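PDB 6HB0: ABC transporter periplasmic-binding protein YtfQ from Mycobacterium smegmatis, which probably binds carbohydrate as the solute-binding component of an ABC transporter for L-arabinofuranose. Local coordinates for residues S66-F71 / I79-V84; E224-E227 / K232-T235; Q196-F201 / L220-A225. All blocks are in the same frame, centred on the assembly; numbering follows the deposited sequence.

Contact 1 of 3, residues S66-F71 / I79-V84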
loop_
_atom_site.group_PDB
_atom_site.type_symbol
_atom_site.label_atom_id
_atom_site.label_comp_id
_atom_site.label_asym_id
_atom_site.label_seq_id
_atom_site.Cartn_x
_atom_site.Cartn_y
_atom_site.Cartn_z
ATOM N N SER A 66 18.667 2.740 -18.154
ATOM C CA SER A 66 20.132 2.897 -18.077
ATOM C C SER A 66 20.708 2.257 -16.813
ATOM O O SER A 66 21.714 1.576 -16.867
ATOM C CB SER A 66 20.537 4.379 -18.100
ATOM O OG SER A 66 20.131 4.928 -19.343
ATOM N N ALA A 67 20.058 2.474 -15.675
ATOM C CA ALA A 67 20.538 1.854 -14.441
ATOM C C ALA A 67 20.561 0.314 -14.594
ATOM O O ALA A 67 21.525 -0.345 -14.237
ATOM C CB ALA A 67 19.706 2.329 -13.266
ATOM N N ILE A 68 19.518 -0.254 -15.194
ATOM C CA ILE A 68 19.483 -1.700 -15.393
ATOM C C ILE A 68 20.638 -2.164 -16.284
ATOM O O ILE A 68 21.301 -3.169 -15.983
ATOM C CB ILE A 68 18.118 -2.143 -15.909
ATOM C CG1 ILE A 68 17.082 -1.955 -14.788
ATOM C CG2 ILE A 68 18.115 -3.586 -16.369
ATOM C CD1 ILE A 68 15.655 -1.947 -15.308
ATOM N N ARG A 69 20.885 -1.442 -17.369
ATOM C CA ARG A 69 21.987 -1.781 -18.260
ATOM C C ARG A 69 23.332 -1.691 -17.567
ATOM O O ARG A 69 24.180 -2.539 -17.784
ATOM C CB ARG A 69 22.003 -0.854 -19.477
ATOM C CG ARG A 69 20.813 -1.085 -20.363
ATOM C CD ARG A 69 20.837 -0.255 -21.613
ATOM N NE ARG A 69 19.860 -0.864 -22.507
ATOM C CZ ARG A 69 19.061 -0.192 -23.305
ATOM N NH1 ARG A 69 19.103 1.128 -23.326
ATOM N NH2 ARG A 69 18.203 -0.847 -24.066
ATOM N N SER A 70 23.503 -0.681 -16.731
ATOM C CA SER A 70 24.740 -0.550 -15.984
ATOM C C SER A 70 24.910 -1.697 -14.975
ATOM O O SER A 70 26.023 -2.244 -14.821
ATOM C CB SER A 70 24.809 0.809 -15.330
ATOM O OG SER A 70 25.767 0.810 -14.305
ATOM N N PHE A 71 23.822 -2.139 -14.344
ATOM C CA PHE A 71 23.938 -3.324 -13.500
ATOM C C PHE A 71 24.353 -4.547 -14.284
ATOM O O PHE A 71 25.100 -5.388 -13.752
ATOM C CB PHE A 71 22.619 -3.662 -12.755
ATOM C CG PHE A 71 22.195 -2.644 -11.758
ATOM C CD1 PHE A 71 23.120 -1.999 -10.949
ATOM C CD2 PHE A 71 20.846 -2.396 -11.548
ATOM C CE1 PHE A 71 22.723 -1.059 -10.012
ATOM C CE2 PHE A 71 20.448 -1.467 -10.601
ATOM C CZ PHE A 71 21.388 -0.791 -9.830
ATOM N N ILE A 79 18.965 -8.382 -10.268
ATOM C CA ILE A 79 18.530 -7.022 -10.477
ATOM C C ILE A 79 17.075 -6.943 -9.985
ATOM O O ILE A 79 16.241 -7.814 -10.283
ATOM C CB ILE A 79 18.591 -6.623 -11.960
ATOM C CG1 ILE A 79 20.036 -6.315 -12.347
ATOM C CG2 ILE A 79 17.746 -5.374 -12.237
ATOM C CD1 ILE A 79 20.235 -6.266 -13.863
ATOM N N ALA A 80 16.787 -5.918 -9.207
ATOM C CA ALA A 80 15.440 -5.644 -8.822
ATOM C C ALA A 80 15.183 -4.189 -9.117
ATOM O O ALA A 80 16.083 -3.361 -9.051
ATOM C CB ALA A 80 15.228 -5.948 -7.351
ATOM N N PHE A 81 13.943 -3.897 -9.472
ATOM C CA PHE A 81 13.557 -2.513 -9.598
ATOM C C PHE A 81 12.076 -2.322 -9.389
ATOM O O PHE A 81 11.298 -3.255 -9.448
ATOM C CB PHE A 81 13.988 -1.925 -10.940
ATOM C CG PHE A 81 13.286 -2.500 -12.145
ATOM C CD1 PHE A 81 13.651 -3.737 -12.653
ATOM C CD2 PHE A 81 12.353 -1.732 -12.860
ATOM C CE1 PHE A 81 13.066 -4.244 -13.774
ATOM C CE2 PHE A 81 11.762 -2.242 -13.997
ATOM C CZ PHE A 81 12.102 -3.515 -14.439
ATOM N N SER A 82 11.757 -1.083 -9.099
ATOM C CA SER A 82 10.430 -0.584 -8.869
ATOM C C SER A 82 10.059 0.231 -10.119
ATOM O O SER A 82 10.504 1.365 -10.256
ATOM C CB SER A 82 10.536 0.292 -7.623
ATOM O OG SER A 82 9.348 0.899 -7.273
ATOM N N PRO A 83 9.292 -0.358 -11.041
ATOM C CA PRO A 83 9.044 0.258 -12.361
ATOM C C PRO A 83 8.346 1.607 -12.246
ATOM O O PRO A 83 7.321 1.710 -11.607
ATOM C CB PRO A 83 8.108 -0.734 -13.065
ATOM C CG PRO A 83 8.265 -2.029 -12.333
ATOM C CD PRO A 83 8.686 -1.696 -10.928
ATOM N N VAL A 84 8.902 2.642 -12.856
ATOM C CA VAL A 84 8.285 3.946 -12.820
ATOM C C VAL A 84 6.981 3.908 -13.617
ATOM O O VAL A 84 6.063 4.618 -13.294
ATOM C CB VAL A 84 9.239 5.047 -13.329
ATOM C CG1 VAL A 84 9.894 4.703 -14.646
ATOM C CG2 VAL A 84 8.497 6.344 -13.527
#
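Ile68 and Phe71 of a helix meet Ile79 and Phe81 of the next strand in a purely apolar helix-on-sheet contact, buried in the domain built on the parallel sheet. Helix 61-73 runs nearly antiparallel to strand 78-81, with 167° between the segment axes, and every second residue of the strand, Ile79 and Phe81, sends its CB toward it. The contact has two parts, with Ile68 taking part in both. In the first, the methyl CD1 of Ile68 stands over one face of the Phe81 ring, a CH-pi contact with 3.7 Å between Ile68 CD1 and the ring centroid. It lies only 8° off the ring normal, so all six ring carbons are at similar range. The extended CG1 branch of Ile68 carries the methyl there, CD1 being anti to CA (chi2 162°), and the two side chains cross at about a right angle.

Helix and strand belong to a beta-alpha-beta crossover, in which helix 61-73 links strand 51-56 to strand 78-81 past the intervening strand 21-26, part of the 2-1-3-4-5 strand order of type I periplasmic binding proteins.

In the second part Ile79 crosses Phe71 obliquely. Ile79 CD1 touches Phe71 CB at 3.7 Å, while Ile79 CG1 lies obliquely beside the Phe71 ring, 4.1 Å from Phe71 CD2. Ile79 CD1 also sits 3.9 Å from Ile68 O, so that it touches both helical residues. Helix 90-98 adds Val92 and Thr96 against Ile68, and Thr96 against Ile79. The Phe71 side chain also touches Lys53 and Ala55 of strand 51-56, whereas the ring of Phe81 meets that of Trp89.

Contact 2 of 3, residues E224-E227 / K232-T235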
loop_
_atom_site.group_PDB
_atom_site.type_symbol
_atom_site.label_atom_id
_atom_site.label_comp_id
_atom_site.label_asym_id
_atom_site.label_seq_id
_atom_site.Cartn_x
_atom_site.Cartn_y
_atom_site.Cartn_z
ATOM N N GLU A 224 -13.416 15.798 10.901
ATOM C CA GLU A 224 -13.615 17.209 11.250
ATOM C C GLU A 224 -14.905 17.768 10.728
ATOM O O GLU A 224 -15.503 18.601 11.389
ATOM C CB GLU A 224 -12.480 18.054 10.717
ATOM C CG GLU A 224 -11.166 17.839 11.419
ATOM C CD GLU A 224 -10.031 18.680 10.820
ATOM O OE1 GLU A 224 -10.309 19.660 10.074
ATOM O OE2 GLU A 224 -8.854 18.346 11.101
ATOM N N ALA A 225 -15.346 17.339 9.538
ATOM C CA ALA A 225 -16.618 17.823 8.995
ATOM C C ALA A 225 -17.771 17.300 9.830
ATOM O O ALA A 225 -18.752 18.010 10.073
ATOM C CB ALA A 225 -16.797 17.411 7.547
ATOM N N ILE A 226 -17.643 16.058 10.254
ATOM C CA ILE A 226 -18.661 15.421 11.057
ATOM C C ILE A 226 -18.780 16.139 12.385
ATOM O O ILE A 226 -19.900 16.424 12.834
ATOM C CB ILE A 226 -18.357 13.906 11.250
ATOM C CG1 ILE A 226 -18.515 13.210 9.921
ATOM C CG2 ILE A 226 -19.377 13.247 12.190
ATOM C CD1 ILE A 226 -17.933 11.837 9.854
ATOM N N GLU A 227 -17.648 16.448 13.007
ATOM C CA GLU A 227 -17.619 17.220 14.226
ATOM C C GLU A 227 -18.224 18.622 14.027
ATOM O O GLU A 227 -19.019 19.074 14.840
ATOM C CB GLU A 227 -16.191 17.310 14.786
ATOM C CG GLU A 227 -15.762 16.031 15.480
ATOM C CD GLU A 227 -14.279 15.934 15.887
ATOM O OE1 GLU A 227 -13.372 16.545 15.282
ATOM O OE2 GLU A 227 -14.016 15.153 16.808
ATOM N N LYS A 232 -20.914 13.043 16.037
ATOM C CA LYS A 232 -19.830 12.399 16.747
ATOM C C LYS A 232 -19.203 11.325 15.861
ATOM O O LYS A 232 -19.785 10.257 15.679
ATOM C CB LYS A 232 -20.389 11.790 18.029
ATOM C CG LYS A 232 -19.543 12.053 19.257
ATOM C CD LYS A 232 -19.815 11.012 20.345
ATOM C CE LYS A 232 -18.503 10.566 20.989
ATOM N NZ LYS A 232 -18.752 9.500 21.997
ATOM N N PRO A 233 -18.020 11.614 15.283
ATOM C CA PRO A 233 -17.437 10.629 14.365
ATOM C C PRO A 233 -17.044 9.430 15.143
ATOM O O PRO A 233 -16.536 9.561 16.203
ATOM C CB PRO A 233 -16.200 11.342 13.804
ATOM C CG PRO A 233 -15.834 12.297 14.860
ATOM C CD PRO A 233 -17.152 12.790 15.416
ATOM N N GLY A 234 -17.279 8.263 14.621
ATOM C CA GLY A 234 -16.989 7.046 15.356
ATOM C C GLY A 234 -18.179 6.467 16.085
ATOM O O GLY A 234 -18.169 5.293 16.389
ATOM N N THR A 235 -19.190 7.285 16.372
ATOM C CA THR A 235 -20.426 6.775 17.000
ATOM C C THR A 235 -21.664 7.028 16.155
ATOM O O THR A 235 -22.354 6.095 15.805
ATOM C CB THR A 235 -20.647 7.394 18.387
ATOM O OG1 THR A 235 -19.407 7.385 19.088
ATOM C CG2 THR A 235 -21.669 6.571 19.162
#
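Pro233 packs back against Ile226 and Glu227, so that the loop leaving helix 216-228 folds onto the last turn of the helix it has just left. The motif is the alpha-to-beta connection of a beta-alpha-beta unit, in which this helix joins the neighbouring parallel strands 210-213 and 238-242. The loop makes its reversal with a type II beta turn, Lys232 to Thr235, closed by the bond from Thr235 N to Lys232 O at 3.1 Å. Gly234 occupies the third position with a positive phi of 96°, where a CB would press on the preceding carbonyl O.

The tight part is Pro233 against two side chains of the helix, Ile226 through CG2 and Glu227 through CG. Ile226 CG2 lies 3.8 Å from Pro233 N and 3.9 Å from Pro233 CD, the methyl thus resting on the start of the proline ring and on its peptide bond. A chi1 of -68° sets CG2 opposite the backbone N and leaves the CG1 branch to run toward Met198 of helix 191-204. Ile239 of strand 238-242 touches both Ile226 and Pro233, which seats this half in the core.

Toward solvent the fit is looser. Lys232 is exposed, its CB turned from the helix, and it adds little beyond its carbonyl carbon, with Lys232 C 4.1 Å from Ile226 CG2. The carboxylate of the partly exposed Glu227 goes to a salt bridge between OE2 and Lys256 NZ, with Glu227 OE2 passing 3.9 Å from Pro233 CG. The rest of that extended chain returns to the tight part: it crosses the proline at about a right angle, and the nearest approach of the whole contact belongs to methylenes, Glu227 CG to Pro233 CD at 3.5 Å.

Contact 3 of 3, residues Q196-F201 / L220-A225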
loop_
_atom_site.group_PDB
_atom_site.type_symbol
_atom_site.label_atom_id
_atom_site.label_comp_id
_atom_site.label_asym_id
_atom_site.label_seq_id
_atom_site.Cartn_x
_atom_site.Cartn_y
_atom_site.Cartn_z
ATOM N N GLN A 196 -14.076 18.721 2.704
ATOM C CA GLN A 196 -14.987 19.424 1.772
ATOM C C GLN A 196 -16.062 18.489 1.210
ATOM O O GLN A 196 -17.230 18.852 1.138
ATOM C CB GLN A 196 -14.171 20.033 0.660
ATOM C CG GLN A 196 -14.952 20.556 -0.539
ATOM C CD GLN A 196 -14.070 21.378 -1.456
ATOM O OE1 GLN A 196 -13.210 22.121 -0.983
ATOM N NE2 GLN A 196 -14.287 21.266 -2.757
ATOM N N VAL A 197 -15.663 17.272 0.834
ATOM C CA VAL A 197 -16.591 16.327 0.274
ATOM C C VAL A 197 -17.527 15.793 1.345
ATOM O O VAL A 197 -18.700 15.610 1.087
ATOM C CB VAL A 197 -15.859 15.168 -0.410
ATOM C CG1 VAL A 197 -16.845 14.083 -0.794
ATOM C CG2 VAL A 197 -15.116 15.724 -1.634
ATOM N N MET A 198 -17.003 15.525 2.541
ATOM C CA MET A 198 -17.869 15.101 3.614
ATOM C C MET A 198 -18.915 16.184 3.951
ATOM O O MET A 198 -20.063 15.855 4.299
ATOM C CB MET A 198 -17.050 14.773 4.867
ATOM C CG MET A 198 -17.859 14.066 5.935
ATOM S SD MET A 198 -18.339 12.431 5.466
ATOM C CE MET A 198 -19.752 12.143 6.527
ATOM N N GLU A 199 -18.528 17.454 3.912
ATOM C CA GLU A 199 -19.519 18.541 4.129
ATOM C C GLU A 199 -20.615 18.411 3.105
ATOM O O GLU A 199 -21.800 18.486 3.427
ATOM C CB GLU A 199 -18.892 19.951 4.033
ATOM C CG GLU A 199 -18.002 20.372 5.211
ATOM C CD GLU A 199 -17.007 21.508 4.836
ATOM O OE1 GLU A 199 -17.195 22.181 3.770
ATOM O OE2 GLU A 199 -16.029 21.733 5.601
ATOM N N ALA A 200 -20.231 18.199 1.854
ATOM C CA ALA A 200 -21.202 18.063 0.785
ATOM C C ALA A 200 -22.124 16.867 1.027
ATOM O O ALA A 200 -23.307 16.938 0.771
ATOM C CB ALA A 200 -20.514 17.897 -0.551
ATOM N N PHE A 201 -21.561 15.749 1.467
ATOM C CA PHE A 201 -22.340 14.551 1.715
ATOM C C PHE A 201 -23.366 14.801 2.845
ATOM O O PHE A 201 -24.499 14.322 2.775
ATOM C CB PHE A 201 -21.439 13.385 2.135
ATOM C CG PHE A 201 -20.624 12.772 1.041
ATOM C CD1 PHE A 201 -20.897 12.989 -0.302
ATOM C CD2 PHE A 201 -19.603 11.903 1.365
ATOM C CE1 PHE A 201 -20.203 12.353 -1.288
ATOM C CE2 PHE A 201 -18.874 11.283 0.372
ATOM C CZ PHE A 201 -19.197 11.486 -0.956
ATOM N N LEU A 220 -9.510 11.798 8.047
ATOM C CA LEU A 220 -9.348 12.765 9.084
ATOM C C LEU A 220 -10.097 14.040 8.762
ATOM O O LEU A 220 -10.657 14.643 9.647
ATOM C CB LEU A 220 -7.883 13.039 9.378
ATOM C CG LEU A 220 -7.095 11.830 9.887
ATOM C CD1 LEU A 220 -5.589 12.004 9.676
ATOM C CD2 LEU A 220 -7.437 11.644 11.345
ATOM N N GLY A 221 -10.126 14.428 7.494
ATOM C CA GLY A 221 -10.917 15.569 7.047
ATOM C C GLY A 221 -12.382 15.390 7.345
ATOM O O GLY A 221 -13.029 16.303 7.870
ATOM N N ALA A 222 -12.875 14.206 7.006
ATOM C CA ALA A 222 -14.272 13.811 7.183
ATOM C C ALA A 222 -14.676 13.870 8.631
ATOM O O ALA A 222 -15.715 14.372 8.949
ATOM C CB ALA A 222 -14.496 12.410 6.633
ATOM N N MET A 223 -13.819 13.357 9.491
ATOM C CA MET A 223 -13.993 13.405 10.931
ATOM C C MET A 223 -14.200 14.857 11.409
ATOM O O MET A 223 -15.087 15.138 12.201
ATOM C CB MET A 223 -12.734 12.768 11.548
ATOM C CG MET A 223 -12.571 12.783 13.032
ATOM S SD MET A 223 -10.875 12.286 13.480
ATOM C CE MET A 223 -10.078 13.890 13.614
ATOM N N GLU A 224 -13.416 15.798 10.901
ATOM C CA GLU A 224 -13.615 17.209 11.250
ATOM C C GLU A 224 -14.905 17.768 10.728
ATOM O O GLU A 224 -15.503 18.601 11.389
ATOM C CB GLU A 224 -12.480 18.054 10.717
ATOM C CG GLU A 224 -11.166 17.839 11.419
ATOM C CD GLU A 224 -10.031 18.680 10.820
ATOM O OE1 GLU A 224 -10.309 19.660 10.074
ATOM O OE2 GLU A 224 -8.854 18.346 11.101
ATOM N N ALA A 225 -15.346 17.339 9.538
ATOM C CA ALA A 225 -16.618 17.823 8.995
ATOM C C ALA A 225 -17.771 17.300 9.830
ATOM O O ALA A 225 -18.752 18.010 10.073
ATOM C CB ALA A 225 -16.797 17.411 7.547
#
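Met198 of helix 191-204 lies against Ala222 and Ala225 of helix 216-228, the centre of a compact helix-helix contact. The segment axes approach to 8.1 Å and cross at -44°, a close approach that the small alanine side chains on one partner permit.

Apolar contacts account for nearly all of it. CB of Met198 meets CB of Ala225 at 3.8 Å, and CG of Met198 reaches CB of Ala222 at the same 3.8 Å, so the base of the methionine sits between two alanines placed three residues apart on the facing helix. Beyond this point the chain turns: with chi2 at 68° it bends about CB-CG, and Met198 SD passes 4.0 Å from Ala222 CB as the tip leads away from segment 220-225 toward Ile226. On the outer margin the CG methylene of Glu199 adds a lighter touch, 4.0 Å from Ala225 CB.

Contacts with the backbone show how near the two helices come. Met198 CB is 3.7 Å from Ala222 CA, and Met198 CG is also 3.7 Å from Ala222 O, a van der Waals approach to the helix backbone.

Polar links between the helices lie beside the apolar centre. Glu224 forms a salt bridge through OE2 with Arg191, at the start of the other helix, and a weak, long ion pair through OE1 with Lys195.

Both helices rest on one side of the second sheet, as in the alpha/beta domains of periplasmic binding proteins: Val197, Phe201 and Ala222 all touch Leu153 of strand 148-154, Val197 and Phe201 extend to strand 179-186, and Leu220 and Met223 turn to helix 246-253.

The three contacts sample both sheets of a two-domain binding protein. Contact 1 belongs to the parallel sheet, and contacts 2 and 3 to the mixed one, across the chain's centre; the centre of contact 1 is about 46 Å from that of contact 2 and about 42 Å from that of contact 3. Contacts 2 and 3 form one continuous patch, sharing Glu224 and Ala225 on helix 216-228. They touch directly where Pro233 CG meets Met223 CG at 3.8 Å. No sugar is bound in this model. A bound zinc ion lies about 14 Å from the Ala222 side chain of contact 3, and the Phe81 side chain of contact 1 is about 9 Å from that of Asp90, a zinc ligand whose metal is absent from this chain.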